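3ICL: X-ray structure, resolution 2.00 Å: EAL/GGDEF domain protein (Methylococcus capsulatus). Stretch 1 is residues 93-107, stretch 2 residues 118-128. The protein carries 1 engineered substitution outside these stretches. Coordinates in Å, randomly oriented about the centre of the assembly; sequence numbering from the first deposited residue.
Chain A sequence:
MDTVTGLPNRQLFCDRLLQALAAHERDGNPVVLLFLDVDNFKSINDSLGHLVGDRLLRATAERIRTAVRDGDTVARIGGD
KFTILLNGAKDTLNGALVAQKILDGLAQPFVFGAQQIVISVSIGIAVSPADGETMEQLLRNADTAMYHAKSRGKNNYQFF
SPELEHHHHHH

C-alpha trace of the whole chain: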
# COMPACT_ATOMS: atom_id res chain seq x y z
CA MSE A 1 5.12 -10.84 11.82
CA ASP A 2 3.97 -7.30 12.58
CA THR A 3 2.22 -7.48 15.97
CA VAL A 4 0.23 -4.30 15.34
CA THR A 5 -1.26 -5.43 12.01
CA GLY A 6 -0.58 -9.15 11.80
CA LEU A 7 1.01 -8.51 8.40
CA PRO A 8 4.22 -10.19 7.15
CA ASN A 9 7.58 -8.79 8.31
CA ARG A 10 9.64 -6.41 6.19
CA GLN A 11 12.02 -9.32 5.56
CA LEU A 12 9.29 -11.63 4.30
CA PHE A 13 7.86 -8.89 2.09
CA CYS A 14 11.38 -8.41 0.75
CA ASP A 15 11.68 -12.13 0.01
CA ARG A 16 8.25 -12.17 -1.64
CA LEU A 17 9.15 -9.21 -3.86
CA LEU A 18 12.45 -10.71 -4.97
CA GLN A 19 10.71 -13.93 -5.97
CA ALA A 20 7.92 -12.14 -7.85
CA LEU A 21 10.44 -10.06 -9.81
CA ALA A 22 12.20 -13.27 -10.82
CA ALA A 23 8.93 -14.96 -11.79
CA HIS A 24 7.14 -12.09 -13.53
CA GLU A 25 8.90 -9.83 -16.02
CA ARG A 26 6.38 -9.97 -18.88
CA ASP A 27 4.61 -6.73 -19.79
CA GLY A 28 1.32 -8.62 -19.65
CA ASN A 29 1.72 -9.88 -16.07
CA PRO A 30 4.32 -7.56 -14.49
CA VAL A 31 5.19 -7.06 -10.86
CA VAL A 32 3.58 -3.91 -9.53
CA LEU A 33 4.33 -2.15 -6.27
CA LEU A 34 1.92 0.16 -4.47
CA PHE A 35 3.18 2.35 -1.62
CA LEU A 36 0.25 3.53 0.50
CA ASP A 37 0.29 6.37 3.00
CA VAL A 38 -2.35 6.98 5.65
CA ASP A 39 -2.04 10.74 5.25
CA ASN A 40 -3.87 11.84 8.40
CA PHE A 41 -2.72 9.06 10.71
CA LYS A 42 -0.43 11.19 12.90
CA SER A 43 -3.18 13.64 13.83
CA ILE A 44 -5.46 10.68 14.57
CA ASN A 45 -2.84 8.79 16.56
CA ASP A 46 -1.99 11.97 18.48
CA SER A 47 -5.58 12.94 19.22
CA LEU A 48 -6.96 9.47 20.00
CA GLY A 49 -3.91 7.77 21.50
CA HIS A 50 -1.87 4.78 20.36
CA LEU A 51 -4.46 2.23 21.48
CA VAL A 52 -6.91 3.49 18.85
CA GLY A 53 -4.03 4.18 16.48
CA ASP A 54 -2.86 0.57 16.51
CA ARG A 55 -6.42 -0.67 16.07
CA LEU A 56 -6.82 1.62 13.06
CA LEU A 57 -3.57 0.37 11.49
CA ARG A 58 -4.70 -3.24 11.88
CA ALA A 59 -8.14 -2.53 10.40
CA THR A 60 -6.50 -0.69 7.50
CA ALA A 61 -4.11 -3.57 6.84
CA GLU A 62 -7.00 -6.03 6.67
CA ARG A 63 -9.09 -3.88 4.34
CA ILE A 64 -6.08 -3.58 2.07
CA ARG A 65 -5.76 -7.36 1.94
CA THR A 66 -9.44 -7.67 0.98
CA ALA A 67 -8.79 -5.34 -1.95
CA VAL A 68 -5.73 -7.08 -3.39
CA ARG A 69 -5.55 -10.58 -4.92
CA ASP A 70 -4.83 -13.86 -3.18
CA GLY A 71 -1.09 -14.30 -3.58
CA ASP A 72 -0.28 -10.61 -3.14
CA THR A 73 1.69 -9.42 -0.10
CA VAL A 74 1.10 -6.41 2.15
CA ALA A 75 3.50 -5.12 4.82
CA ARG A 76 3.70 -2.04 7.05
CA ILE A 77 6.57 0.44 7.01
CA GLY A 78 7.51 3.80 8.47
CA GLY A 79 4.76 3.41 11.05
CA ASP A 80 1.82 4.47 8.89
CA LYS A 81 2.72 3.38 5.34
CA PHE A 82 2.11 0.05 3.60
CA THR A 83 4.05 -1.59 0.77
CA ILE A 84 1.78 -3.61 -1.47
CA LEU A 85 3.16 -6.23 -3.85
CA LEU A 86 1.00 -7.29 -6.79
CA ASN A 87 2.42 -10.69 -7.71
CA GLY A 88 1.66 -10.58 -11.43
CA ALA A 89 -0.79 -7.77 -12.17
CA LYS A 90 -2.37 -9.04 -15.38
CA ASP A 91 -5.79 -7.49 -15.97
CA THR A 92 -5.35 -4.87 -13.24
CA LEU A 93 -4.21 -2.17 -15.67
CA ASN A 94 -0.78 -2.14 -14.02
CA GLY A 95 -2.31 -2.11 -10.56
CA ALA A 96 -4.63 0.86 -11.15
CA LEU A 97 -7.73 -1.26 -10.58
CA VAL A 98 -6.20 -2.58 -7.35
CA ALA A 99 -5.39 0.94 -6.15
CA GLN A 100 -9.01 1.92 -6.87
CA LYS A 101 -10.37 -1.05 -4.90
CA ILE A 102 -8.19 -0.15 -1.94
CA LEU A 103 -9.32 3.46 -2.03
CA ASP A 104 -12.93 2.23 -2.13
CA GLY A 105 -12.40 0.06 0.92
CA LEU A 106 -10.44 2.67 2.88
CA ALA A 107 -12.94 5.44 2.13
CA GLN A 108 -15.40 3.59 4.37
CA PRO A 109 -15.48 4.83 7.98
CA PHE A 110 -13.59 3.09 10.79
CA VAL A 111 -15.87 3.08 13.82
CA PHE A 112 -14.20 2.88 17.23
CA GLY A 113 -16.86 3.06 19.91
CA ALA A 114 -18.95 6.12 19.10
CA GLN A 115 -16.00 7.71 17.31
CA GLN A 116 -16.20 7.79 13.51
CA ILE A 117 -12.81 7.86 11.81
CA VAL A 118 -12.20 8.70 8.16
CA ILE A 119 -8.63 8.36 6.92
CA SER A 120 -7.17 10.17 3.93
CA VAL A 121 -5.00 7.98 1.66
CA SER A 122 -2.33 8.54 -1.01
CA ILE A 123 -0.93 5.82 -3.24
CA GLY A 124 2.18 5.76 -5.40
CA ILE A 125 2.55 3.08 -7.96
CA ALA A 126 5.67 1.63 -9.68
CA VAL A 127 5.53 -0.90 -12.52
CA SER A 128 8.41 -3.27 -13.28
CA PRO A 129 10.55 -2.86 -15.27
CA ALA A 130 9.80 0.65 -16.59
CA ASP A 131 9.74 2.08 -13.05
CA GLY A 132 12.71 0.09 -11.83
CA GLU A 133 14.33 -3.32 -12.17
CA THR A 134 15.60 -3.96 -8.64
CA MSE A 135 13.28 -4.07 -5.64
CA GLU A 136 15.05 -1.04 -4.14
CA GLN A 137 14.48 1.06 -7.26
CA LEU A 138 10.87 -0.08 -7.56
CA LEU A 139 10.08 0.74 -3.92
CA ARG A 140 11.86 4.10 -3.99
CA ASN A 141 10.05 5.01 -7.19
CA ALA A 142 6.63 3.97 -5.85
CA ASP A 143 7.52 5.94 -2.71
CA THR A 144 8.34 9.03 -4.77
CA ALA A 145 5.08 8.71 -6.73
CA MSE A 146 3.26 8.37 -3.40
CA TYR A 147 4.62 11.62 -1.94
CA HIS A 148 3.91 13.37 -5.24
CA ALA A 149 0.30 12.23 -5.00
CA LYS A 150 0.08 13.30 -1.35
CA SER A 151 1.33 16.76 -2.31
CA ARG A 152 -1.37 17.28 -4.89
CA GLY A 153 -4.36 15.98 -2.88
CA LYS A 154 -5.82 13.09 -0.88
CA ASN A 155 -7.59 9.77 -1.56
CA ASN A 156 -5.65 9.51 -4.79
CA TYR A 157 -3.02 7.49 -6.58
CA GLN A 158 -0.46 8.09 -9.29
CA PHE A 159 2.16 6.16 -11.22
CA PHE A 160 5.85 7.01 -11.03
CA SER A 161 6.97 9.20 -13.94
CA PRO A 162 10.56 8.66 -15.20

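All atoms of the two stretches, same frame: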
# COMPACT_ATOMS: atom_id res chain seq x y z
N LEU A 93 -4.64 -3.42 -15.05
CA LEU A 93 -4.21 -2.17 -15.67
C LEU A 93 -3.01 -1.63 -14.88
O LEU A 93 -3.01 -0.49 -14.40
CB LEU A 93 -5.36 -1.16 -15.69
CG LEU A 93 -6.56 -1.57 -16.57
CD1 LEU A 93 -7.68 -0.55 -16.45
CD2 LEU A 93 -6.12 -1.67 -18.03
N ASN A 94 -2.00 -2.48 -14.73
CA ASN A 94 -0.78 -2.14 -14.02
C ASN A 94 -1.05 -1.71 -12.59
O ASN A 94 -0.44 -0.75 -12.09
CB ASN A 94 -0.03 -1.03 -14.76
CG ASN A 94 0.28 -1.41 -16.20
OD1 ASN A 94 -0.23 -0.80 -17.14
ND2 ASN A 94 1.10 -2.44 -16.36
N GLY A 95 -1.97 -2.41 -11.93
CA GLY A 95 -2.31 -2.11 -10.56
C GLY A 95 -3.32 -1.00 -10.31
O GLY A 95 -3.77 -0.84 -9.19
N ALA A 96 -3.68 -0.24 -11.34
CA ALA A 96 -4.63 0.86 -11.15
C ALA A 96 -5.97 0.39 -10.59
O ALA A 96 -6.56 1.07 -9.74
CB ALA A 96 -4.84 1.60 -12.47
N LEU A 97 -6.46 -0.75 -11.06
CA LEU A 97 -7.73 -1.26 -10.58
C LEU A 97 -7.61 -1.74 -9.13
O LEU A 97 -8.60 -1.75 -8.40
CB LEU A 97 -8.23 -2.41 -11.47
CG LEU A 97 -8.55 -2.01 -12.92
CD1 LEU A 97 -9.15 -3.20 -13.66
CD2 LEU A 97 -9.53 -0.83 -12.92
N VAL A 98 -6.41 -2.13 -8.72
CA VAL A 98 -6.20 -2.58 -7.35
C VAL A 98 -6.16 -1.35 -6.45
O VAL A 98 -6.74 -1.33 -5.38
CB VAL A 98 -4.89 -3.40 -7.20
CG1 VAL A 98 -4.64 -3.73 -5.74
CG2 VAL A 98 -5.00 -4.69 -8.00
N ALA A 99 -5.48 -0.30 -6.90
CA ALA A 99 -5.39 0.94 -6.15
C ALA A 99 -6.80 1.52 -5.95
O ALA A 99 -7.11 2.09 -4.90
CB ALA A 99 -4.51 1.94 -6.90
N GLN A 100 -7.65 1.40 -6.97
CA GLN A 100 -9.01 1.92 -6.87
C GLN A 100 -9.85 1.12 -5.87
O GLN A 100 -10.66 1.69 -5.14
CB GLN A 100 -9.67 1.91 -8.25
CG GLN A 100 -9.17 3.04 -9.14
CD GLN A 100 -9.54 2.87 -10.59
OE1 GLN A 100 -10.44 2.10 -10.94
NE2 GLN A 100 -8.86 3.60 -11.46
N LYS A 101 -9.63 -0.19 -5.82
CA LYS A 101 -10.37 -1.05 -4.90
C LYS A 101 -9.92 -0.78 -3.46
O LYS A 101 -10.72 -0.87 -2.52
CB LYS A 101 -10.15 -2.52 -5.27
CG LYS A 101 -11.02 -3.49 -4.50
CD LYS A 101 -10.92 -4.90 -5.07
CE LYS A 101 -11.92 -5.84 -4.40
NZ LYS A 101 -11.90 -7.19 -5.02
N ILE A 102 -8.70 -0.49 -3.27
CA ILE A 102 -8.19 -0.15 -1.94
C ILE A 102 -8.82 1.17 -1.52
O ILE A 102 -9.31 1.31 -0.40
CB ILE A 102 -6.65 0.01 -1.92
CG1 ILE A 102 -5.95 -1.32 -2.21
CG2 ILE A 102 -6.20 0.47 -0.53
CD1 ILE A 102 -4.49 -1.24 -2.46
N LEU A 103 -8.75 2.17 -2.37
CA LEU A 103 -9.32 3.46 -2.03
C LEU A 103 -10.81 3.33 -1.70
O LEU A 103 -11.32 4.01 -0.82
CB LEU A 103 -9.08 4.47 -3.17
CG LEU A 103 -7.62 4.91 -3.39
CD1 LEU A 103 -7.50 5.73 -4.67
CD2 LEU A 103 -7.13 5.73 -2.22
N ASP A 104 -11.51 2.43 -2.40
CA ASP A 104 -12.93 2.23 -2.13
C ASP A 104 -13.13 1.63 -0.75
O ASP A 104 -14.05 2.02 -0.02
CB ASP A 104 -13.58 1.33 -3.19
CG ASP A 104 -13.68 1.99 -4.54
OD1 ASP A 104 -13.52 3.23 -4.60
OD2 ASP A 104 -13.92 1.29 -5.54
N GLY A 105 -12.28 0.68 -0.38
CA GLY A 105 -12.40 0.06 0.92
C GLY A 105 -11.99 0.98 2.06
O GLY A 105 -12.64 1.00 3.10
N LEU A 106 -10.93 1.75 1.85
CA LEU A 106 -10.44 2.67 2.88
C LEU A 106 -11.22 3.97 3.01
O LEU A 106 -10.99 4.74 3.94
CB LEU A 106 -8.96 2.98 2.66
CG LEU A 106 -8.01 1.77 2.64
CD1 LEU A 106 -6.56 2.24 2.55
CD2 LEU A 106 -8.22 0.93 3.88
N ALA A 107 -12.13 4.23 2.07
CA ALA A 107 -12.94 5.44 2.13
C ALA A 107 -14.10 5.20 3.10
O ALA A 107 -14.78 6.14 3.51
CB ALA A 107 -13.48 5.78 0.75
N VAL A 118 -12.34 8.74 9.60
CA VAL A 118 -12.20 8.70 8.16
C VAL A 118 -10.74 9.04 7.85
O VAL A 118 -10.26 10.12 8.19
CB VAL A 118 -13.13 9.73 7.48
CG1 VAL A 118 -12.93 11.11 8.08
CG2 VAL A 118 -12.87 9.75 5.98
N ILE A 119 -10.02 8.10 7.25
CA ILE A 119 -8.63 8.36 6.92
C ILE A 119 -8.52 8.89 5.51
O ILE A 119 -9.39 8.64 4.67
CB ILE A 119 -7.75 7.09 7.01
CG1 ILE A 119 -8.31 5.99 6.11
CG2 ILE A 119 -7.64 6.62 8.46
CD1 ILE A 119 -7.43 4.77 5.99
N SER A 120 -7.45 9.64 5.26
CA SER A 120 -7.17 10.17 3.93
C SER A 120 -5.99 9.30 3.46
O SER A 120 -5.08 9.01 4.23
CB SER A 120 -6.77 11.65 4.02
OG SER A 120 -5.69 11.83 4.91
N VAL A 121 -6.03 8.88 2.20
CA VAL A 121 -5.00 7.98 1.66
C VAL A 121 -4.35 8.45 0.35
O VAL A 121 -5.02 9.02 -0.50
CB VAL A 121 -5.62 6.57 1.40
CG1 VAL A 121 -4.61 5.64 0.76
CG2 VAL A 121 -6.14 5.98 2.70
N SER A 122 -3.05 8.19 0.21
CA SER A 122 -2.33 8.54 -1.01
C SER A 122 -1.53 7.33 -1.44
O SER A 122 -0.83 6.71 -0.63
CB SER A 122 -1.37 9.72 -0.79
OG SER A 122 -2.07 10.95 -0.77
N ILE A 123 -1.62 6.98 -2.72
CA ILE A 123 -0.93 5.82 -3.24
C ILE A 123 -0.00 6.10 -4.41
O ILE A 123 -0.39 6.76 -5.38
CB ILE A 123 -1.93 4.74 -3.69
CG1 ILE A 123 -2.85 4.35 -2.52
CG2 ILE A 123 -1.18 3.52 -4.22
CD1 ILE A 123 -3.94 3.36 -2.89
N GLY A 124 1.22 5.60 -4.32
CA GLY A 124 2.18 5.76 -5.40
C GLY A 124 2.33 4.41 -6.07
O GLY A 124 2.37 3.39 -5.38
N ILE A 125 2.48 4.38 -7.30
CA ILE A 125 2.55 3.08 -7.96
C ILE A 125 3.79 2.91 -8.84
O ILE A 125 4.17 3.81 -9.59
CB ILE A 125 1.31 2.80 -8.86
CG1 ILE A 125 0.03 2.67 -8.02
CG2 ILE A 125 1.51 1.49 -9.61
CD1 ILE A 125 -1.25 2.66 -8.83
N ALA A 126 4.47 1.86 -8.88
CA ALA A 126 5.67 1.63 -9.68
C ALA A 126 5.51 0.30 -10.39
O ALA A 126 5.24 -0.72 -9.76
CB ALA A 126 6.90 1.62 -8.80
N VAL A 127 5.67 0.31 -11.71
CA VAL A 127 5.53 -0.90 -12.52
C VAL A 127 6.89 -1.40 -13.01
O VAL A 127 7.68 -0.63 -13.56
CB VAL A 127 4.64 -0.64 -13.76
CG1 VAL A 127 4.35 -1.94 -14.49
CG2 VAL A 127 3.34 0.04 -13.33
N SER A 128 7.16 -2.68 -12.82
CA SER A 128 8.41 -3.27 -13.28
C SER A 128 8.22 -3.66 -14.74
O SER A 128 7.17 -4.18 -15.11
CB SER A 128 8.76 -4.51 -12.46
OG SER A 128 10.01 -5.05 -12.87
O HOH W 1 -11.88 5.95 6.18

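This is an apolar packing contact in which one face of a helix lies nearly antiparallel against one face of a strand, with no direct hydrogen bond between them. The axes of helix 96-106 and strand 121-127 approach to 9.9 Å, and their directions differ by 168°. The two stretches together bury 508 Å².

The strand alternates, as an extended chain does. Val121, Ile123, Ile125 and Val127 point toward the helical stretch. Ser122 and Ala126 point away and make no contact with it. The helix meets this row with residues spaced three or four apart: Ala99, Ile102, Leu103 and Leu106. Because the chains run in opposite directions, higher numbers on the helix meet lower numbers on the strand.

Ile123 sits at the middle of the contact. Its CD1 is 4.0 Å from Leu103 CG, 4.3 Å from Ala99 CB and 4.4 Å from Ile102 CG2. One methyl thus touches three helix residues. Ala99 also meets the next inward residue of the strand, with its CB 3.9 Å from Ile125 CD1. Its small side chain points toward the strand and lies against both isoleucines.

Leu103 starts sideways, but its end comes nearer to the strand. Its CD2 lies 3.9 Å from Val121 CG1. Leu106 approaches the same valine, with Leu106 CD1 3.8 Å from Val121 CG2. Leu106 has the largest area covered by the other stretch, 67 Å². It also packs on Ile119, where Leu106 CB and Ile119 CD1 are 4.1 Å apart.

A water adds a polar link at this end. It donates to Leu106 O at 2.7 Å from its own O and accepts from Ile119 N at 3.0 Å from that same O. The two backbones are therefore bridged without bonding directly.

At the other end, a type I' turn runs from Leu93 to Ala96 and leads into the helix. It is closed by a hydrogen bond from Ala96 N to Leu93 O, 3.1 Å. Asn94 points toward the strand. Its ND2 is 3.8 Å from Val127 CG1, a contact between a polar atom and a methyl. Asn94 O lies 3.9 Å from Ile125 CG2.

Gly95 is the N-cap residue, and its O accepts from Ala99 N at 2.9 Å. At its backbone angles, phi 84° and psi -10°, a CB would be jammed against the carbonyl O of Asn94. That alone calls for glycine.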